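Local coordinates for metallophosphoesterase TT1561-like domain-containing protein (Aquifex aeolicus, PDB 2YVT) that is of unproven function but probably hydrolyses phosphoester bonds, as a metal-dependent phosphoesterase of the calcineurin superfamily, at residues Lys15-Phe18 / Asp19-Pro22; Lys25-Ile28 / Ala29-Pro33; Asn70-Tyr73 / Ile74-Leu78; Leu78-Phe81 / Phe82-Ile85; Phe106-Ala109 / Ala110-Ala113. All coordinates share one frame; numbering follows the deposited sequence.

Contact 1. Residues Lys15-Phe18 / Asp19-Pro22; sequences KERF and DLLP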
loop_
_atom_site.group_PDB
_atom_site.type_symbol
_atom_site.label_atom_id
_atom_site.label_comp_id
_atom_site.label_asym_id
_atom_site.label_seq_id
_atom_site.Cartn_x
_atom_site.Cartn_y
_atom_site.Cartn_z
ATOM N N LYS A 15 -8.994 2.047 5.056
ATOM C CA LYS A 15 -9.836 3.226 5.329
ATOM C C LYS A 15 -10.626 3.095 6.636
ATOM O O LYS A 15 -11.835 3.346 6.693
ATOM C CB LYS A 15 -10.769 3.529 4.143
ATOM C CG LYS A 15 -10.055 4.131 2.939
ATOM C CD LYS A 15 -11.011 4.443 1.790
ATOM C CE LYS A 15 -10.256 4.984 0.580
ATOM N NZ LYS A 15 -11.163 5.598 -0.453
ATOM N N GLU A 16 -9.920 2.684 7.682
ATOM C CA GLU A 16 -10.473 2.607 9.041
ATOM C C GLU A 16 -11.671 1.647 9.186
ATOM O O GLU A 16 -12.521 1.831 10.068
ATOM C CB GLU A 16 -10.818 4.013 9.553
ATOM C CG GLU A 16 -9.658 4.991 9.428
ATOM C CD GLU A 16 -9.956 6.374 9.962
ATOM O OE1 GLU A 16 -10.956 6.562 10.711
ATOM O OE2 GLU A 16 -9.173 7.281 9.611
ATOM N N ARG A 17 -11.728 0.624 8.333
ATOM C CA ARG A 17 -12.832 -0.341 8.360
ATOM C C ARG A 17 -12.583 -1.492 9.335
ATOM O O ARG A 17 -12.513 -2.672 8.967
ATOM C CB ARG A 17 -13.220 -0.813 6.947
ATOM C CG ARG A 17 -13.758 0.327 6.052
ATOM C CD ARG A 17 -14.981 1.039 6.675
ATOM N NE ARG A 17 -16.085 0.096 6.850
ATOM C CZ ARG A 17 -16.934 -0.237 5.877
ATOM N NH1 ARG A 17 -16.831 0.330 4.677
ATOM N NH2 ARG A 17 -17.892 -1.122 6.104
ATOM N N PHE A 18 -12.452 -1.128 10.603
ATOM C CA PHE A 18 -12.243 -2.122 11.647
ATOM C C PHE A 18 -13.411 -3.102 11.715
ATOM O O PHE A 18 -13.218 -4.266 12.083
ATOM C CB PHE A 18 -12.025 -1.451 13.007
ATOM C CG PHE A 18 -10.853 -0.508 13.026
ATOM C CD1 PHE A 18 -9.563 -1.001 13.202
ATOM C CD2 PHE A 18 -11.033 0.861 12.843
ATOM C CE1 PHE A 18 -8.471 -0.152 13.198
ATOM C CE2 PHE A 18 -9.936 1.732 12.844
ATOM C CZ PHE A 18 -8.655 1.219 13.030
ATOM N N ASP A 19 -14.607 -2.625 11.343
ATOM C CA ASP A 19 -15.817 -3.456 11.331
ATOM C C ASP A 19 -15.698 -4.651 10.386
ATOM O O ASP A 19 -16.405 -5.643 10.553
ATOM C CB ASP A 19 -17.056 -2.624 10.956
ATOM C CG ASP A 19 -16.947 -1.977 9.575
ATOM O OD1 ASP A 19 -15.953 -1.263 9.323
ATOM O OD2 ASP A 19 -17.876 -2.154 8.752
ATOM N N LEU A 20 -14.817 -4.542 9.388
ATOM C CA LEU A 20 -14.613 -5.625 8.427
ATOM C C LEU A 20 -13.521 -6.634 8.796
ATOM O O LEU A 20 -13.375 -7.662 8.133
ATOM C CB LEU A 20 -14.352 -5.046 7.038
ATOM C CG LEU A 20 -15.471 -4.150 6.493
ATOM C CD1 LEU A 20 -15.085 -3.661 5.108
ATOM C CD2 LEU A 20 -16.817 -4.884 6.466
ATOM N N LEU A 21 -12.775 -6.357 9.865
ATOM C CA LEU A 21 -11.679 -7.245 10.250
ATOM C C LEU A 21 -12.119 -8.653 10.672
ATOM O O LEU A 21 -11.417 -9.619 10.361
ATOM C CB LEU A 21 -10.738 -6.583 11.265
ATOM C CG LEU A 21 -9.880 -5.452 10.672
ATOM C CD1 LEU A 21 -9.030 -4.803 11.760
ATOM C CD2 LEU A 21 -9.002 -5.938 9.513
ATOM N N PRO A 22 -13.275 -8.786 11.363
ATOM C CA PRO A 22 -13.756 -10.160 11.613
ATOM C C PRO A 22 -13.911 -11.024 10.356
ATOM O O PRO A 22 -13.604 -12.228 10.390
ATOM C CB PRO A 22 -15.104 -9.938 12.307
ATOM C CG PRO A 22 -14.939 -8.615 12.990
ATOM C CD PRO A 22 -14.146 -7.783 12.008
#
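Arg17 lays its guanidinium alongside the carboxylate of Asp19, two residues on, and meets it side-on with two nitrogens. NE donates to Asp19 OD1 at 2.8 Å, and NH2 reaches Asp19 OD2 at the same 2.8 Å. Both oxygens use their syn lone pairs, and the two flat groups are only 10° apart, so the fork is nearly coplanar and probably limits the rotation of both ends. Reaching so short a way along the chain takes folding: Arg17 is bent at chi2 and chi3 (-57° and -61°), while Asp19 puts CG between its backbone N and carbonyl carbon. Leu20 covers one face of the guanidinium, its CD1 3.9 Å above the centre of the plane. With an alanine at Arg17, the Asp19 carboxylate would probably be left without its charged mate and set free to turn, and Leu20 would lose the flat surface it rests on. Phe18 sits beside Leu21, the two side chains pointing the same way with their CD1 atoms 4.1 Å apart; Phe14 meets the Phe18 ring edge-to-face, and Lys80 makes a cation-pi contact with it. In the backbone, Leu20 N bonds to Arg17 O at 3.0 Å and Leu21 N to Phe18 O at 3.1 Å, each donor standing well above the carbonyl plane. These successive i to i+3 bonds are the mark of a 3-10 turn, and here, overlapping the inverse gamma turn centred on Arg17, it leads the chain into helix 21-31 of the beta-alpha-beta unit.

Contact 2. Residues Lys25-Ile28 / Ala29-Pro33; sequences KGVI and AEKQP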
loop_
_atom_site.group_PDB
_atom_site.type_symbol
_atom_site.label_atom_id
_atom_site.label_comp_id
_atom_site.label_asym_id
_atom_site.label_seq_id
_atom_site.Cartn_x
_atom_site.Cartn_y
_atom_site.Cartn_z
ATOM N N LYS A 25 -10.378 -11.943 9.234
ATOM C CA LYS A 25 -9.952 -13.022 10.126
ATOM C C LYS A 25 -10.480 -14.382 9.653
ATOM O O LYS A 25 -9.745 -15.373 9.657
ATOM C CB LYS A 25 -10.417 -12.731 11.555
ATOM C CG LYS A 25 -9.890 -13.712 12.595
ATOM C CD LYS A 25 -10.188 -13.236 14.005
ATOM C CE LYS A 25 -9.325 -13.987 15.027
ATOM N NZ LYS A 25 -7.873 -13.589 14.955
ATOM N N GLY A 26 -11.746 -14.414 9.237
ATOM C CA GLY A 26 -12.364 -15.639 8.726
ATOM C C GLY A 26 -11.662 -16.178 7.493
ATOM O O GLY A 26 -11.412 -17.385 7.387
ATOM N N VAL A 27 -11.327 -15.276 6.567
ATOM C CA VAL A 27 -10.625 -15.658 5.340
ATOM C C VAL A 27 -9.242 -16.205 5.685
ATOM O O VAL A 27 -8.805 -17.205 5.125
ATOM C CB VAL A 27 -10.519 -14.473 4.338
ATOM C CG1 VAL A 27 -9.635 -14.830 3.142
ATOM C CG2 VAL A 27 -11.902 -14.057 3.876
ATOM N N ILE A 28 -8.568 -15.549 6.626
ATOM C CA ILE A 28 -7.248 -15.993 7.075
ATOM C C ILE A 28 -7.316 -17.420 7.641
ATOM O O ILE A 28 -6.469 -18.256 7.318
ATOM C CB ILE A 28 -6.626 -14.984 8.075
ATOM C CG1 ILE A 28 -6.236 -13.690 7.344
ATOM C CG2 ILE A 28 -5.409 -15.584 8.789
ATOM C CD1 ILE A 28 -6.010 -12.513 8.265
ATOM N N ALA A 29 -8.340 -17.699 8.445
ATOM C CA ALA A 29 -8.544 -19.034 9.017
ATOM C C ALA A 29 -8.804 -20.089 7.939
ATOM O O ALA A 29 -8.243 -21.188 7.984
ATOM C CB ALA A 29 -9.687 -19.012 10.029
ATOM N N GLU A 30 -9.646 -19.739 6.971
ATOM C CA GLU A 30 -10.037 -20.650 5.898
ATOM C C GLU A 30 -8.889 -20.925 4.923
ATOM O O GLU A 30 -8.643 -22.076 4.545
ATOM C CB GLU A 30 -11.250 -20.087 5.146
ATOM C CG GLU A 30 -11.716 -20.944 3.969
ATOM C CD GLU A 30 -12.678 -20.224 3.034
ATOM O OE1 GLU A 30 -12.719 -18.969 3.035
ATOM O OE2 GLU A 30 -13.391 -20.925 2.286
ATOM N N LYS A 31 -8.179 -19.867 4.533
ATOM C CA LYS A 31 -7.237 -19.947 3.414
ATOM C C LYS A 31 -5.759 -20.012 3.812
ATOM O O LYS A 31 -4.907 -20.326 2.980
ATOM C CB LYS A 31 -7.494 -18.813 2.422
ATOM C CG LYS A 31 -8.891 -18.861 1.786
ATOM C CD LYS A 31 -9.023 -17.903 0.606
ATOM C CE LYS A 31 -10.444 -17.900 0.032
ATOM N NZ LYS A 31 -10.792 -19.175 -0.674
ATOM N N GLN A 32 -5.468 -19.704 5.075
ATOM C CA GLN A 32 -4.127 -19.871 5.654
ATOM C C GLN A 32 -3.013 -19.214 4.822
ATOM O O GLN A 32 -2.074 -19.891 4.392
ATOM C CB GLN A 32 -3.820 -21.365 5.866
ATOM C CG GLN A 32 -4.901 -22.133 6.613
ATOM C CD GLN A 32 -4.737 -22.061 8.110
ATOM O OE1 GLN A 32 -5.502 -21.382 8.796
ATOM N NE2 GLN A 32 -3.734 -22.766 8.633
ATOM N N PRO A 33 -3.104 -17.887 4.595
ATOM C CA PRO A 33 -2.037 -17.230 3.834
ATOM C C PRO A 33 -0.730 -17.250 4.612
ATOM O O PRO A 33 -0.748 -17.267 5.844
ATOM C CB PRO A 33 -2.532 -15.785 3.720
ATOM C CG PRO A 33 -3.432 -15.596 4.909
ATOM C CD PRO A 33 -4.130 -16.926 5.041
#
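Four successive i to i+4 bonds, from Ala29 N to Lys25 O through to Gln32 N on Ile28 O, carry the helix to its C-terminal end. The shortest is Lys31 N to Val27 O at 2.8 Å, and the last, Gln32 N to Ile28 O, is the most bent, with an N-H...O angle of 141°. Gln32 itself leaves helical geometry with a positive phi of 52°, and Pro33 follows in extended conformation. Pro33 turns back onto the last turn: its CD lies 3.5 Å from Ile28 O, which already accepts the Gln32 bond, and its CG is 4.2 Å from Ile28 CG1, the two side chains meeting at about a right angle. Ile28 has CG1 anti to its carbonyl carbon (chi1 -70°), which turns CG1 to Pro33 CG, while CG2 lies near both Ala29 N and Pro33 CD. One turn round, Lys31 runs its aliphatic chain past Val27, with CD 4.0 Å from Val27 CG1, before bending at chi4; its ammonium makes a long, weak ion pair with Glu257. Leu9 of strand 7-12 packs on Val27, Ile28 and Pro33, and Tyr244 of strand 243-248 on Val27 and Lys31. Apolar residues on the sheet side, with Lys25, Ala29 and Glu30 exposed, make an amphipathic helix, which here crosses from strand 7-12 to the parallel strand 35-39 as the connection of a beta-alpha-beta unit.

Contact 3. Residues Asn70-Tyr73 / Ile74-Leu78; sequences NEHY and IIETL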
loop_
_atom_site.group_PDB
_atom_site.type_symbol
_atom_site.label_atom_id
_atom_site.label_comp_id
_atom_site.label_asym_id
_atom_site.label_seq_id
_atom_site.Cartn_x
_atom_site.Cartn_y
_atom_site.Cartn_z
ATOM N N ASN A 70 -5.370 17.463 14.474
ATOM C CA ASN A 70 -5.787 16.113 14.092
ATOM C C ASN A 70 -4.829 15.012 14.554
ATOM O O ASN A 70 -5.108 13.829 14.364
ATOM C CB ASN A 70 -6.022 16.044 12.575
ATOM C CG ASN A 70 -7.320 16.710 12.159
ATOM O OD1 ASN A 70 -7.324 17.822 11.627
ATOM N ND2 ASN A 70 -8.434 16.044 12.424
ATOM N N GLU A 71 -3.716 15.396 15.177
ATOM C CA GLU A 71 -2.697 14.429 15.593
ATOM C C GLU A 71 -3.218 13.366 16.552
ATOM O O GLU A 71 -2.873 12.196 16.409
ATOM C CB GLU A 71 -1.470 15.126 16.191
ATOM C CG GLU A 71 -0.554 15.723 15.149
ATOM C CD GLU A 71 0.643 16.429 15.750
ATOM O OE1 GLU A 71 0.919 16.233 16.957
ATOM O OE2 GLU A 71 1.314 17.176 15.009
ATOM N N HIS A 72 -4.044 13.760 17.527
ATOM C CA HIS A 72 -4.568 12.788 18.476
ATOM C C HIS A 72 -5.365 11.681 17.770
ATOM O O HIS A 72 -5.147 10.489 18.042
ATOM C CB HIS A 72 -5.407 13.460 19.569
ATOM C CG HIS A 72 -5.858 12.510 20.635
ATOM N ND1 HIS A 72 -7.072 11.862 20.585
ATOM C CD2 HIS A 72 -5.242 12.067 21.757
ATOM C CE1 HIS A 72 -7.195 11.076 21.640
ATOM N NE2 HIS A 72 -6.096 11.180 22.365
ATOM N N TYR A 73 -6.256 12.084 16.860
ATOM C CA TYR A 73 -7.045 11.144 16.037
ATOM C C TYR A 73 -6.144 10.240 15.189
ATOM O O TYR A 73 -6.339 9.021 15.144
ATOM C CB TYR A 73 -8.059 11.895 15.149
ATOM C CG TYR A 73 -8.244 11.312 13.748
ATOM C CD1 TYR A 73 -8.978 10.141 13.543
ATOM C CD2 TYR A 73 -7.686 11.944 12.629
ATOM C CE1 TYR A 73 -9.144 9.602 12.264
ATOM C CE2 TYR A 73 -7.843 11.413 11.332
ATOM C CZ TYR A 73 -8.573 10.246 11.166
ATOM O OH TYR A 73 -8.745 9.721 9.901
ATOM N N ILE A 74 -5.154 10.837 14.530
ATOM C CA ILE A 74 -4.262 10.076 13.638
ATOM C C ILE A 74 -3.503 9.014 14.430
ATOM O O ILE A 74 -3.459 7.841 14.047
ATOM C CB ILE A 74 -3.272 11.014 12.890
ATOM C CG1 ILE A 74 -4.017 11.906 11.896
ATOM C CG2 ILE A 74 -2.157 10.214 12.191
ATOM C CD1 ILE A 74 -3.190 13.080 11.408
ATOM N N ILE A 75 -2.931 9.422 15.557
ATOM C CA ILE A 75 -2.169 8.502 16.404
ATOM C C ILE A 75 -3.027 7.371 16.978
ATOM O O ILE A 75 -2.645 6.197 16.925
ATOM C CB ILE A 75 -1.453 9.267 17.545
ATOM C CG1 ILE A 75 -0.382 10.189 16.950
ATOM C CG2 ILE A 75 -0.846 8.280 18.535
ATOM C CD1 ILE A 75 0.060 11.311 17.879
ATOM N N GLU A 76 -4.183 7.722 17.529
ATOM C CA GLU A 76 -5.081 6.738 18.128
ATOM C C GLU A 76 -5.536 5.721 17.078
ATOM O O GLU A 76 -5.592 4.511 17.336
ATOM C CB GLU A 76 -6.289 7.461 18.733
ATOM C CG GLU A 76 -7.226 6.598 19.567
ATOM C CD GLU A 76 -8.277 7.421 20.319
ATOM O OE1 GLU A 76 -8.531 8.581 19.933
ATOM O OE2 GLU A 76 -8.845 6.904 21.304
ATOM N N THR A 77 -5.856 6.219 15.887
ATOM C CA THR A 77 -6.385 5.362 14.832
ATOM C C THR A 77 -5.288 4.456 14.271
ATOM O O THR A 77 -5.515 3.269 14.048
ATOM C CB THR A 77 -7.048 6.195 13.725
ATOM O OG1 THR A 77 -8.017 7.063 14.320
ATOM C CG2 THR A 77 -7.743 5.298 12.696
ATOM N N LEU A 78 -4.090 4.999 14.084
ATOM C CA LEU A 78 -2.967 4.165 13.634
ATOM C C LEU A 78 -2.593 3.101 14.661
ATOM O O LEU A 78 -2.332 1.944 14.305
ATOM C CB LEU A 78 -1.748 5.023 13.299
ATOM C CG LEU A 78 -1.836 5.841 12.012
ATOM C CD1 LEU A 78 -0.628 6.772 11.910
ATOM C CD2 LEU A 78 -1.956 4.949 10.782
HETATM O O HOH W 1 -9.115 11.097 18.949
#
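His72 and Glu76 both carry CG anti to the backbone N (chi1 -175° and -172°), which sends the imidazole and the carboxylate off the same side of the helix, one turn apart. They do not bond directly: Glu76 OE1 lies 3.3 Å from His72 CE1, while a water in the plane of the ring spans the pair. It lies 2.7 Å from His72 ND1 and donates to Glu76 OE1 at 2.8 Å. Tyr73 is unusual in its first torsion, 142°, well off a staggered position. That rotation carries its ring over the backbone of Ile74, with CD2 3.7 Å from Ile74 CG1, while the hydroxyl is hydrogen-bonded to Glu16 and to the backbone N of Asn45. Thr77 reaches back from the next turn: its OG1 donates to Tyr73 O at 2.7 Å, and its N bonds to the same oxygen at 2.9 Å, from the opposite face of the carbonyl plane. The doubly gripped carbonyl fixes the Thr77 hydroxyl and is likely to strengthen this turn of helix 65-86, and the bonded phenol probably holds Tyr73 in its strained rotation, whereas the water leaves the exposed histidine and glutamate only indirectly joined.

Contact 4. Residues Leu78-Phe81 / Phe82-Ile85; sequences LDKF and FREI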
loop_
_atom_site.group_PDB
_atom_site.type_symbol
_atom_site.label_atom_id
_atom_site.label_comp_id
_atom_site.label_asym_id
_atom_site.label_seq_id
_atom_site.Cartn_x
_atom_site.Cartn_y
_atom_site.Cartn_z
ATOM N N LEU A 78 -4.090 4.999 14.084
ATOM C CA LEU A 78 -2.967 4.165 13.634
ATOM C C LEU A 78 -2.593 3.101 14.661
ATOM O O LEU A 78 -2.332 1.944 14.305
ATOM C CB LEU A 78 -1.748 5.023 13.299
ATOM C CG LEU A 78 -1.836 5.841 12.012
ATOM C CD1 LEU A 78 -0.628 6.772 11.910
ATOM C CD2 LEU A 78 -1.956 4.949 10.782
ATOM N N ASP A 79 -2.583 3.480 15.937
ATOM C CA ASP A 79 -2.285 2.520 16.990
ATOM C C ASP A 79 -3.311 1.392 16.980
ATOM O O ASP A 79 -2.954 0.218 17.113
ATOM C CB ASP A 79 -2.255 3.210 18.353
ATOM C CG ASP A 79 -1.048 4.101 18.538
ATOM O OD1 ASP A 79 -0.112 4.062 17.709
ATOM O OD2 ASP A 79 -1.042 4.861 19.535
ATOM N N LYS A 80 -4.580 1.748 16.789
ATOM C CA LYS A 80 -5.648 0.749 16.724
ATOM C C LYS A 80 -5.480 -0.161 15.514
ATOM O O LYS A 80 -5.684 -1.377 15.608
ATOM C CB LYS A 80 -7.016 1.431 16.694
ATOM C CG LYS A 80 -8.191 0.481 16.774
ATOM C CD LYS A 80 -9.465 1.291 16.801
ATOM C CE LYS A 80 -10.709 0.434 16.730
ATOM N NZ LYS A 80 -11.905 1.334 16.699
ATOM N N PHE A 81 -5.082 0.423 14.385
ATOM C CA PHE A 81 -4.811 -0.367 13.190
ATOM C C PHE A 81 -3.692 -1.385 13.443
ATOM O O PHE A 81 -3.845 -2.562 13.132
ATOM C CB PHE A 81 -4.435 0.541 12.014
ATOM C CG PHE A 81 -3.841 -0.200 10.842
ATOM C CD1 PHE A 81 -4.654 -0.857 9.930
ATOM C CD2 PHE A 81 -2.459 -0.234 10.652
ATOM C CE1 PHE A 81 -4.107 -1.544 8.844
ATOM C CE2 PHE A 81 -1.903 -0.916 9.569
ATOM C CZ PHE A 81 -2.729 -1.576 8.668
ATOM N N PHE A 82 -2.565 -0.944 13.998
ATOM C CA PHE A 82 -1.479 -1.894 14.201
ATOM C C PHE A 82 -1.850 -2.991 15.183
ATOM O O PHE A 82 -1.517 -4.155 14.964
ATOM C CB PHE A 82 -0.179 -1.198 14.591
ATOM C CG PHE A 82 0.471 -0.481 13.450
ATOM C CD1 PHE A 82 1.080 -1.200 12.422
ATOM C CD2 PHE A 82 0.455 0.906 13.378
ATOM C CE1 PHE A 82 1.677 -0.543 11.341
ATOM C CE2 PHE A 82 1.049 1.576 12.306
ATOM C CZ PHE A 82 1.660 0.848 11.283
ATOM N N ARG A 83 -2.587 -2.635 16.232
ATOM C CA ARG A 83 -3.049 -3.645 17.185
ATOM C C ARG A 83 -3.971 -4.671 16.513
ATOM O O ARG A 83 -3.755 -5.876 16.620
ATOM C CB ARG A 83 -3.745 -2.985 18.385
ATOM C CG ARG A 83 -4.469 -3.969 19.295
ATOM C CD ARG A 83 -4.913 -3.322 20.597
ATOM N NE ARG A 83 -5.780 -2.165 20.381
ATOM C CZ ARG A 83 -7.092 -2.218 20.154
ATOM N NH1 ARG A 83 -7.733 -3.382 20.099
ATOM N NH2 ARG A 83 -7.771 -1.091 19.972
ATOM N N GLU A 84 -4.992 -4.190 15.804
ATOM C CA GLU A 84 -6.007 -5.093 15.270
ATOM C C GLU A 84 -5.500 -5.920 14.096
ATOM O O GLU A 84 -5.859 -7.086 13.951
ATOM C CB GLU A 84 -7.302 -4.330 14.952
ATOM C CG GLU A 84 -7.929 -3.753 16.217
ATOM C CD GLU A 84 -9.411 -3.462 16.105
ATOM O OE1 GLU A 84 -10.030 -3.800 15.085
ATOM O OE2 GLU A 84 -9.954 -2.884 17.063
ATOM N N ILE A 85 -4.638 -5.330 13.275
ATOM C CA ILE A 85 -3.959 -6.113 12.248
ATOM C C ILE A 85 -2.966 -7.095 12.879
ATOM O O ILE A 85 -2.919 -8.261 12.494
ATOM C CB ILE A 85 -3.253 -5.211 11.211
ATOM C CG1 ILE A 85 -4.290 -4.477 10.362
ATOM C CG2 ILE A 85 -2.304 -6.035 10.318
ATOM C CD1 ILE A 85 -5.163 -5.387 9.473
#
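The ring of Phe82 takes the edge of Phe81 on one face, Phe81 CD2 standing 3.9 Å above the plane over its centre. The stack is T-shaped, with planes at 73° and centroids 5.2 Å apart. Over a face of the Phe81 ring lies Ile85, whose CG1 comes within 3.3 Å of Phe81 CE1, a tight fit. The second aromatic also leans on the backbone, with Phe82 CD2 3.1 Å from Leu78 O. Different first torsions bring the rings together: Phe81 has CG anti to the backbone N (167°), Phe82 anti to the carbonyl carbon. Were Phe81 replaced by an alanine, the face of Phe82 would probably lose the edge that packs on it, and a gap would open beside Ile85 CG1. Around this apolar side, Phe14 meets the Phe81 ring, and Ala109 of helix 103-112 packs on Phe82. On another side of the helix, Lys80 and Glu84 run side by side, with Lys80 CE 3.4 Å from Glu84 OE2. Their charged ends stay apart, Lys80 NZ being 4.7 Å from that oxygen, which also has a long salt bridge, 3.8 Å, to Arg83 NH1. The chemistry is thus divided: the buried rings probably add apolar packing and ring electrostatics to the backbone bonds of the turn, while the charged side chains probably contribute weaker, longer-range attraction.

Contact 5. Residues Phe106-Ala109 / Ala110-Ala113; sequences FLRA and AYEA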
loop_
_atom_site.group_PDB
_atom_site.type_symbol
_atom_site.label_atom_id
_atom_site.label_comp_id
_atom_site.label_asym_id
_atom_site.label_seq_id
_atom_site.Cartn_x
_atom_site.Cartn_y
_atom_site.Cartn_z
ATOM N N PHE A 106 3.205 8.318 11.098
ATOM C CA PHE A 106 2.952 6.963 10.655
ATOM C C PHE A 106 4.109 6.031 11.046
ATOM O O PHE A 106 3.887 4.935 11.560
ATOM C CB PHE A 106 2.739 6.927 9.139
ATOM C CG PHE A 106 2.466 5.561 8.619
ATOM C CD1 PHE A 106 1.207 4.995 8.748
ATOM C CD2 PHE A 106 3.485 4.820 8.035
ATOM C CE1 PHE A 106 0.960 3.698 8.279
ATOM C CE2 PHE A 106 3.251 3.540 7.577
ATOM C CZ PHE A 106 1.995 2.978 7.701
ATOM N N LEU A 107 5.339 6.474 10.808
ATOM C CA LEU A 107 6.497 5.639 11.124
ATOM C C LEU A 107 6.724 5.495 12.629
ATOM O O LEU A 107 7.179 4.450 13.087
ATOM C CB LEU A 107 7.754 6.150 10.421
ATOM C CG LEU A 107 7.690 6.035 8.894
ATOM C CD1 LEU A 107 8.965 6.585 8.263
ATOM C CD2 LEU A 107 7.410 4.614 8.418
ATOM N N ARG A 108 6.373 6.525 13.396
ATOM C CA ARG A 108 6.420 6.395 14.847
ATOM C C ARG A 108 5.444 5.320 15.330
ATOM O O ARG A 108 5.786 4.514 16.196
ATOM C CB ARG A 108 6.163 7.741 15.531
ATOM C CG ARG A 108 6.076 7.643 17.045
ATOM C CD ARG A 108 7.401 7.289 17.700
ATOM N NE ARG A 108 7.193 6.938 19.107
ATOM C CZ ARG A 108 8.167 6.689 19.972
ATOM N NH1 ARG A 108 9.437 6.781 19.602
ATOM N NH2 ARG A 108 7.874 6.356 21.229
ATOM N N ALA A 109 4.241 5.297 14.759
ATOM C CA ALA A 109 3.268 4.257 15.087
ATOM C C ALA A 109 3.795 2.870 14.716
ATOM O O ALA A 109 3.653 1.923 15.493
ATOM C CB ALA A 109 1.922 4.537 14.410
ATOM N N ALA A 110 4.427 2.765 13.548
ATOM C CA ALA A 110 5.038 1.509 13.110
ATOM C C ALA A 110 6.108 1.056 14.099
ATOM O O ALA A 110 6.135 -0.110 14.515
ATOM C CB ALA A 110 5.639 1.671 11.732
ATOM N N TYR A 111 6.971 1.990 14.495
ATOM C CA TYR A 111 8.019 1.702 15.470
ATOM C C TYR A 111 7.430 1.160 16.777
ATOM O O TYR A 111 7.893 0.151 17.316
ATOM C CB TYR A 111 8.841 2.962 15.738
ATOM C CG TYR A 111 9.821 2.807 16.867
ATOM C CD1 TYR A 111 11.048 2.184 16.653
ATOM C CD2 TYR A 111 9.533 3.296 18.136
ATOM C CE1 TYR A 111 11.962 2.039 17.674
ATOM C CE2 TYR A 111 10.449 3.164 19.171
ATOM C CZ TYR A 111 11.657 2.529 18.932
ATOM O OH TYR A 111 12.578 2.380 19.954
ATOM N N GLU A 112 6.402 1.838 17.281
ATOM C CA GLU A 112 5.775 1.480 18.561
ATOM C C GLU A 112 5.131 0.099 18.543
ATOM O O GLU A 112 5.013 -0.560 19.586
ATOM C CB GLU A 112 4.743 2.524 18.948
ATOM C CG GLU A 112 5.359 3.847 19.351
ATOM C CD GLU A 112 4.328 4.835 19.843
ATOM O OE1 GLU A 112 3.190 4.415 20.149
ATOM O OE2 GLU A 112 4.650 6.033 19.936
ATOM N N ALA A 113 4.742 -0.333 17.352
ATOM C CA ALA A 113 4.067 -1.614 17.176
ATOM C C ALA A 113 5.023 -2.807 17.187
ATOM O O ALA A 113 4.576 -3.957 17.225
ATOM C CB ALA A 113 3.267 -1.593 15.890
#
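Arg108 and Glu112 meet one turn apart, and their conformations set how they meet in this crystal. Arg108 starts with CG anti to the backbone N (chi1 175°) and then bends at chi2, which turns the rest of its chain along the helix; Glu112 has CG anti to its carbonyl carbon and is extended beyond it. The two side chains cross at about a right angle, and the guanidinium and carboxylate planes are 84° apart. A flat two-pronged fork is therefore ruled out: NE alone donates to Glu112 OE2 at 2.8 Å, on that oxygen's anti lone pair, while Arg108 NH2 stays 3.5 Å from the same atom. Tyr111, with chi1 172°, swings its ring to a face of the guanidinium, where CD2 lies 3.7 Å above the plane, offset toward the rim. Under these chains Glu112 N bonds to Arg108 O at 3.0 Å, and the next bond, Ala113 N to Ala109 O, is weak as helix 103-112 runs out. Ala109 packs on Asp79 of helix 65-86. The single-nitrogen salt bridge is probably a weaker tie than a paired one, and Tyr111 probably helps to settle the tilt of the guanidinium.

All five contacts are local, each between adjoining segments of one stretch, so none closes a long loop and none nests in or crosses another. From the N terminus, contact 1 leads from the loop after strand 7-12 into helix 21-31, and contact 2 ends that helix before strand 35-39. Contacts 3 and 4 follow each other on helix 65-86 and share Leu78. Contact 5 ends helix 103-112, between strands 91-95 and 120-122. Helix 65-86 is the hub: contact 1 packs on it through Glu16, Phe18 and Leu21, and contact 5 through Phe106, Ala109 and Ala113. Contact 2 has no side-chain touch to the others and lies about 29 Å from contact 3, centre to centre.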